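Long-range contact in Gp26 (Listeria phage P40, PDB 4JZ5), which probably cleaves the peptidoglycan of Listeria cell walls as the glycosyl hydrolase family 25 catalytic domain of a phage endolysin: residues Leu168-Pro181 with Pro185-Gly198. Sequence-based numbering, arbitrary orientation.
Sequences LRWVARYGVDNGKP and PSIPYDLWQYTSKG
Both oxygens of the Asp-177 carboxylate bond to the corner where the chain turns at Ser-196. Its OD1 accepts from the backbone N of Ser-196 (2.7 Å) through the syn lone pair and from the hydroxyl of Thr-195 nearly in line with the C-O bond, while OD2 takes the hydroxyl of Ser-196, again on the syn side. With CG anti to the backbone N (chi1 -155°), the acid reaches this corner from the end of the type II' turn Tyr-174 to Asp-177. Thr-195 OG1 in turn accepts from Gly-179 N at 3.0 Å and from Lys-197 N, the latter closing an ST turn, so one hydroxyl ties two backbone N-H groups to the acid. The Tyr-174 ring lies with one face against the Thr-195 to Ser-196 peptide, and its OH donates to Gln-193 OE1 (2.6 Å) from above the amide plane. Gln-193 is further held by Tyr-150 and Asp-27.

Ahead of the corner in the chain, strands 169-172 and 191-195 run parallel, with Val-171 N bonded to Leu-191 O and Gln-193 N to Val-171 O. On one face Leu-191 CD2 sits 3.5 Å from the centroid of the five-membered ring of Trp-170, a CH-pi contact, while the indole NE1 goes to Asn-210. On the other, Trp-192 NE1 meets a lone pair of Arg-173 O at 3.0 Å. Pro-181 CG lies over the centre of the Tyr-194 ring, a CH-pi contact. At the far end Arg-169 grips Pro-188 O side-on with NE and NH2; its NH1 pairs with Asp-162. Asp-190 OD2 receives Arg-169 N at 2.9 Å in a nearly straight bond. Neighbouring parallel strands joined by a loop, without the usual intervening helix, fit the (beta/alpha)5(beta)3 barrel known for glycosyl hydrolase family 25.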
loop_
_atom_site.group_PDB
_atom_site.type_symbol
_atom_site.label_atom_id
_atom_site.label_comp_id
_atom_site.label_asym_id
_atom_site.label_seq_id
_atom_site.Cartn_x
_atom_site.Cartn_y
_atom_site.Cartn_z
ATOM N N LEU A 168 2.370 6.832 7.828
ATOM C CA LEU A 168 2.122 5.469 8.287
ATOM C C LEU A 168 3.240 4.510 7.888
ATOM O O LEU A 168 3.570 4.389 6.717
ATOM C CB LEU A 168 0.785 4.969 7.740
ATOM C CG LEU A 168 0.156 3.816 8.525
ATOM C CD1 LEU A 168 -1.373 3.914 8.495
ATOM C CD2 LEU A 168 0.599 2.469 7.985
ATOM N N ARG A 169 3.816 3.846 8.885
ATOM C CA ARG A 169 4.877 2.865 8.660
ATOM C C ARG A 169 4.306 1.491 8.325
ATOM O O ARG A 169 3.740 0.819 9.190
ATOM C CB ARG A 169 5.741 2.735 9.909
ATOM C CG ARG A 169 6.443 4.010 10.348
ATOM C CD ARG A 169 7.001 3.893 11.765
ATOM N NE ARG A 169 8.023 2.855 11.918
ATOM C CZ ARG A 169 9.328 3.038 11.752
ATOM N NH1 ARG A 169 9.826 4.223 11.435
ATOM N NH2 ARG A 169 10.146 2.008 11.921
ATOM N N TRP A 170 4.467 1.092 7.069
ATOM C CA TRP A 170 3.965 -0.177 6.566
ATOM C C TRP A 170 5.192 -1.048 6.294
ATOM O O TRP A 170 5.955 -0.799 5.355
ATOM C CB TRP A 170 3.129 0.087 5.319
ATOM C CG TRP A 170 2.442 -1.106 4.746
ATOM C CD1 TRP A 170 2.342 -2.359 5.285
ATOM C CD2 TRP A 170 1.753 -1.149 3.499
ATOM N NE1 TRP A 170 1.625 -3.165 4.449
ATOM C CE2 TRP A 170 1.256 -2.452 3.340
ATOM C CE3 TRP A 170 1.516 -0.209 2.490
ATOM C CZ2 TRP A 170 0.546 -2.841 2.214
ATOM C CZ3 TRP A 170 0.803 -0.594 1.379
ATOM C CH2 TRP A 170 0.337 -1.902 1.240
ATOM N N VAL A 171 5.413 -2.030 7.160
ATOM C CA VAL A 171 6.653 -2.796 7.159
ATOM C C VAL A 171 6.376 -4.271 6.911
ATOM O O VAL A 171 5.510 -4.863 7.558
ATOM C CB VAL A 171 7.406 -2.639 8.493
ATOM C CG1 VAL A 171 8.766 -3.315 8.417
ATOM C CG2 VAL A 171 7.568 -1.162 8.854
ATOM N N ALA A 172 7.115 -4.853 5.970
ATOM C CA ALA A 172 6.976 -6.268 5.651
ATOM C C ALA A 172 8.011 -7.120 6.359
ATOM O O ALA A 172 9.201 -6.792 6.387
ATOM C CB ALA A 172 7.073 -6.480 4.157
ATOM N N ARG A 173 7.541 -8.237 6.900
ATOM C CA ARG A 173 8.419 -9.281 7.428
ATOM C C ARG A 173 7.615 -10.562 7.456
ATOM O O ARG A 173 6.596 -10.625 8.145
ATOM C CB ARG A 173 8.923 -8.946 8.828
ATOM C CG ARG A 173 9.910 -9.980 9.393
ATOM C CD ARG A 173 11.186 -10.050 8.565
ATOM N NE ARG A 173 12.118 -11.057 9.068
ATOM C CZ ARG A 173 12.984 -10.869 10.063
ATOM N NH1 ARG A 173 13.070 -9.707 10.693
ATOM N NH2 ARG A 173 13.776 -11.863 10.440
ATOM N N TYR A 174 8.048 -11.569 6.706
ATOM C CA TYR A 174 7.213 -12.743 6.452
ATOM C C TYR A 174 7.576 -13.983 7.257
ATOM O O TYR A 174 6.745 -14.881 7.371
ATOM C CB TYR A 174 7.271 -13.138 4.981
ATOM C CG TYR A 174 6.845 -12.090 3.986
ATOM C CD1 TYR A 174 6.033 -11.018 4.343
ATOM C CD2 TYR A 174 7.253 -12.179 2.664
ATOM C CE1 TYR A 174 5.649 -10.080 3.406
ATOM C CE2 TYR A 174 6.863 -11.251 1.733
ATOM C CZ TYR A 174 6.074 -10.197 2.107
ATOM O OH TYR A 174 5.712 -9.290 1.131
ATOM N N GLY A 175 8.790 -14.073 7.785
ATOM C CA GLY A 175 9.182 -15.296 8.461
ATOM C C GLY A 175 9.077 -16.500 7.540
ATOM O O GLY A 175 9.584 -16.467 6.422
ATOM N N VAL A 176 8.403 -17.554 7.998
ATOM C CA VAL A 176 8.222 -18.756 7.182
ATOM C C VAL A 176 7.327 -18.522 5.969
ATOM O O VAL A 176 7.291 -19.354 5.065
ATOM C CB VAL A 176 7.635 -19.940 7.978
ATOM C CG1 VAL A 176 8.639 -20.437 9.004
ATOM C CG2 VAL A 176 6.308 -19.583 8.622
ATOM N N ASP A 177 6.610 -17.400 5.964
ATOM C CA ASP A 177 5.743 -17.004 4.856
ATOM C C ASP A 177 4.741 -18.104 4.526
ATOM O O ASP A 177 4.697 -18.611 3.401
ATOM C CB ASP A 177 6.549 -16.614 3.618
ATOM C CG ASP A 177 5.788 -15.656 2.705
ATOM O OD1 ASP A 177 4.696 -15.192 3.088
ATOM O OD2 ASP A 177 6.291 -15.376 1.598
ATOM N N ASN A 178 3.923 -18.450 5.512
ATOM C CA ASN A 178 3.019 -19.588 5.378
ATOM C C ASN A 178 1.560 -19.198 5.488
ATOM O O ASN A 178 0.715 -20.046 5.780
ATOM C CB ASN A 178 3.340 -20.661 6.422
ATOM C CG ASN A 178 2.942 -20.254 7.814
ATOM O OD1 ASN A 178 2.697 -19.084 8.081
ATOM N ND2 ASN A 178 2.898 -21.221 8.723
ATOM N N GLY A 179 1.254 -17.927 5.250
ATOM C CA GLY A 179 -0.124 -17.484 5.237
ATOM C C GLY A 179 -0.648 -17.007 6.575
ATOM O O GLY A 179 -1.773 -16.506 6.651
ATOM N N LYS A 180 0.159 -17.148 7.623
ATOM C CA LYS A 180 -0.231 -16.745 8.969
ATOM C C LYS A 180 0.885 -15.899 9.553
ATOM O O LYS A 180 2.026 -15.980 9.103
ATOM C CB LYS A 180 -0.465 -17.966 9.857
ATOM C CG LYS A 180 -1.602 -18.844 9.381
ATOM C CD LYS A 180 -2.950 -18.195 9.596
ATOM C CE LYS A 180 -4.078 -19.104 9.129
ATOM N NZ LYS A 180 -5.426 -18.542 9.435
ATOM N N PRO A 181 0.583 -15.081 10.569
ATOM C CA PRO A 181 1.653 -14.286 11.168
ATOM C C PRO A 181 2.811 -15.160 11.637
ATOM O O PRO A 181 2.614 -16.232 12.200
ATOM C CB PRO A 181 0.957 -13.586 12.335
ATOM C CG PRO A 181 -0.474 -13.503 11.921
ATOM C CD PRO A 181 -0.731 -14.773 11.153
ATOM N N PRO A 185 8.396 -7.670 12.377
ATOM C CA PRO A 185 9.478 -6.787 11.952
ATOM C C PRO A 185 10.439 -6.495 13.095
ATOM O O PRO A 185 10.054 -6.481 14.258
ATOM C CB PRO A 185 8.738 -5.523 11.506
ATOM C CG PRO A 185 7.396 -6.007 11.120
ATOM C CD PRO A 185 7.078 -7.090 12.101
ATOM N N SER A 186 11.690 -6.239 12.748
ATOM C CA SER A 186 12.694 -5.898 13.739
ATOM C C SER A 186 12.646 -4.424 14.127
ATOM O O SER A 186 13.416 -3.987 14.977
ATOM C CB SER A 186 14.075 -6.234 13.199
ATOM O OG SER A 186 14.449 -5.329 12.177
ATOM N N ILE A 187 11.760 -3.669 13.482
ATOM C CA ILE A 187 11.582 -2.248 13.732
ATOM C C ILE A 187 10.119 -1.986 14.041
ATOM O O ILE A 187 9.266 -2.800 13.720
ATOM C CB ILE A 187 12.019 -1.388 12.512
ATOM C CG1 ILE A 187 11.191 -1.735 11.270
ATOM C CG2 ILE A 187 13.506 -1.566 12.245
ATOM C CD1 ILE A 187 11.565 -0.925 10.044
ATOM N N PRO A 188 9.814 -0.851 14.663
ATOM C CA PRO A 188 8.404 -0.548 14.923
ATOM C C PRO A 188 7.606 -0.418 13.637
ATOM O O PRO A 188 8.122 0.043 12.608
ATOM C CB PRO A 188 8.457 0.800 15.635
ATOM C CG PRO A 188 9.821 0.855 16.227
ATOM C CD PRO A 188 10.716 0.124 15.288
ATOM N N TYR A 189 6.348 -0.822 13.697
ATOM C CA TYR A 189 5.472 -0.726 12.543
ATOM C C TYR A 189 4.110 -0.209 12.961
ATOM O O TYR A 189 3.704 -0.333 14.118
ATOM C CB TYR A 189 5.305 -2.095 11.872
ATOM C CG TYR A 189 4.531 -3.102 12.713
ATOM C CD1 TYR A 189 3.147 -3.126 12.712
ATOM C CD2 TYR A 189 5.193 -4.026 13.509
ATOM C CE1 TYR A 189 2.438 -4.020 13.478
ATOM C CE2 TYR A 189 4.489 -4.930 14.288
ATOM C CZ TYR A 189 3.116 -4.932 14.255
ATOM O OH TYR A 189 2.409 -5.826 15.028
ATOM N N ASP A 190 3.397 0.365 11.997
ATOM C CA ASP A 190 1.979 0.660 12.147
ATOM C C ASP A 190 1.131 -0.439 11.484
ATOM O O ASP A 190 0.171 -0.941 12.083
ATOM C CB ASP A 190 1.643 2.022 11.544
ATOM C CG ASP A 190 2.342 3.167 12.244
ATOM O OD1 ASP A 190 2.446 3.117 13.483
ATOM O OD2 ASP A 190 2.806 4.085 11.540
ATOM N N LEU A 191 1.486 -0.787 10.257
ATOM C CA LEU A 191 0.846 -1.882 9.530
ATOM C C LEU A 191 1.936 -2.902 9.192
ATOM O O LEU A 191 2.978 -2.526 8.672
ATOM C CB LEU A 191 0.211 -1.332 8.257
ATOM C CG LEU A 191 -0.607 -2.294 7.390
ATOM C CD1 LEU A 191 -1.815 -2.850 8.128
ATOM C CD2 LEU A 191 -1.054 -1.594 6.106
ATOM N N TRP A 192 1.710 -4.177 9.518
ATOM C CA TRP A 192 2.691 -5.249 9.326
ATOM C C TRP A 192 2.196 -6.182 8.236
ATOM O O TRP A 192 1.141 -6.797 8.377
ATOM C CB TRP A 192 2.861 -6.005 10.638
ATOM C CG TRP A 192 3.605 -7.313 10.609
ATOM C CD1 TRP A 192 4.584 -7.726 9.757
ATOM C CD2 TRP A 192 3.404 -8.369 11.535
ATOM N NE1 TRP A 192 4.997 -9.006 10.098
ATOM C CE2 TRP A 192 4.285 -9.416 11.194
ATOM C CE3 TRP A 192 2.546 -8.538 12.618
ATOM C CZ2 TRP A 192 4.324 -10.620 11.902
ATOM C CZ3 TRP A 192 2.590 -9.727 13.322
ATOM C CH2 TRP A 192 3.476 -10.749 12.962
ATOM N N GLN A 193 2.945 -6.245 7.144
ATOM C CA GLN A 193 2.684 -7.230 6.091
ATOM C C GLN A 193 3.394 -8.518 6.475
ATOM O O GLN A 193 4.618 -8.595 6.428
ATOM C CB GLN A 193 3.151 -6.723 4.747
ATOM C CG GLN A 193 2.596 -7.510 3.583
ATOM C CD GLN A 193 3.206 -7.031 2.302
ATOM O OE1 GLN A 193 4.404 -7.197 2.078
ATOM N NE2 GLN A 193 2.418 -6.363 1.478
ATOM N N TYR A 194 2.611 -9.504 6.911
ATOM C CA TYR A 194 3.175 -10.667 7.575
ATOM C C TYR A 194 3.316 -11.903 6.691
ATOM O O TYR A 194 3.975 -12.867 7.073
ATOM C CB TYR A 194 2.399 -10.999 8.847
ATOM C CG TYR A 194 0.937 -11.343 8.678
ATOM C CD1 TYR A 194 0.546 -12.610 8.279
ATOM C CD2 TYR A 194 -0.056 -10.413 8.967
ATOM C CE1 TYR A 194 -0.775 -12.930 8.152
ATOM C CE2 TYR A 194 -1.389 -10.737 8.851
ATOM C CZ TYR A 194 -1.746 -11.999 8.456
ATOM O OH TYR A 194 -3.085 -12.304 8.353
ATOM N N THR A 195 2.711 -11.884 5.510
ATOM C CA THR A 195 2.868 -12.972 4.561
ATOM C C THR A 195 2.531 -12.492 3.162
ATOM O O THR A 195 1.755 -11.536 3.001
ATOM C CB THR A 195 1.959 -14.183 4.934
ATOM O OG1 THR A 195 2.262 -15.313 4.115
ATOM C CG2 THR A 195 0.487 -13.852 4.789
ATOM N N SER A 196 3.113 -13.162 2.171
ATOM C CA SER A 196 2.745 -12.986 0.774
ATOM C C SER A 196 1.934 -14.181 0.275
ATOM O O SER A 196 1.571 -14.227 -0.906
ATOM C CB SER A 196 3.990 -12.821 -0.095
ATOM O OG SER A 196 4.742 -14.030 -0.196
ATOM N N LYS A 197 1.634 -15.129 1.162
ATOM C CA LYS A 197 1.018 -16.392 0.758
ATOM C C LYS A 197 -0.277 -16.638 1.511
ATOM O O LYS A 197 -0.623 -17.777 1.831
ATOM C CB LYS A 197 1.989 -17.556 0.987
ATOM C CG LYS A 197 3.298 -17.410 0.253
ATOM C CD LYS A 197 3.137 -17.307 -1.242
ATOM C CE LYS A 197 4.507 -17.277 -1.918
ATOM N NZ LYS A 197 4.426 -17.121 -3.394
ATOM N N GLY A 198 -1.008 -15.561 1.770
ATOM C CA GLY A 198 -2.305 -15.690 2.390
ATOM C C GLY A 198 -3.272 -16.512 1.569
ATOM O O GLY A 198 -3.179 -16.578 0.334
HETATM O O HOH W 1 5.308 -12.880 9.626
HETATM O O HOH W 2 -3.495 -15.033 8.473
#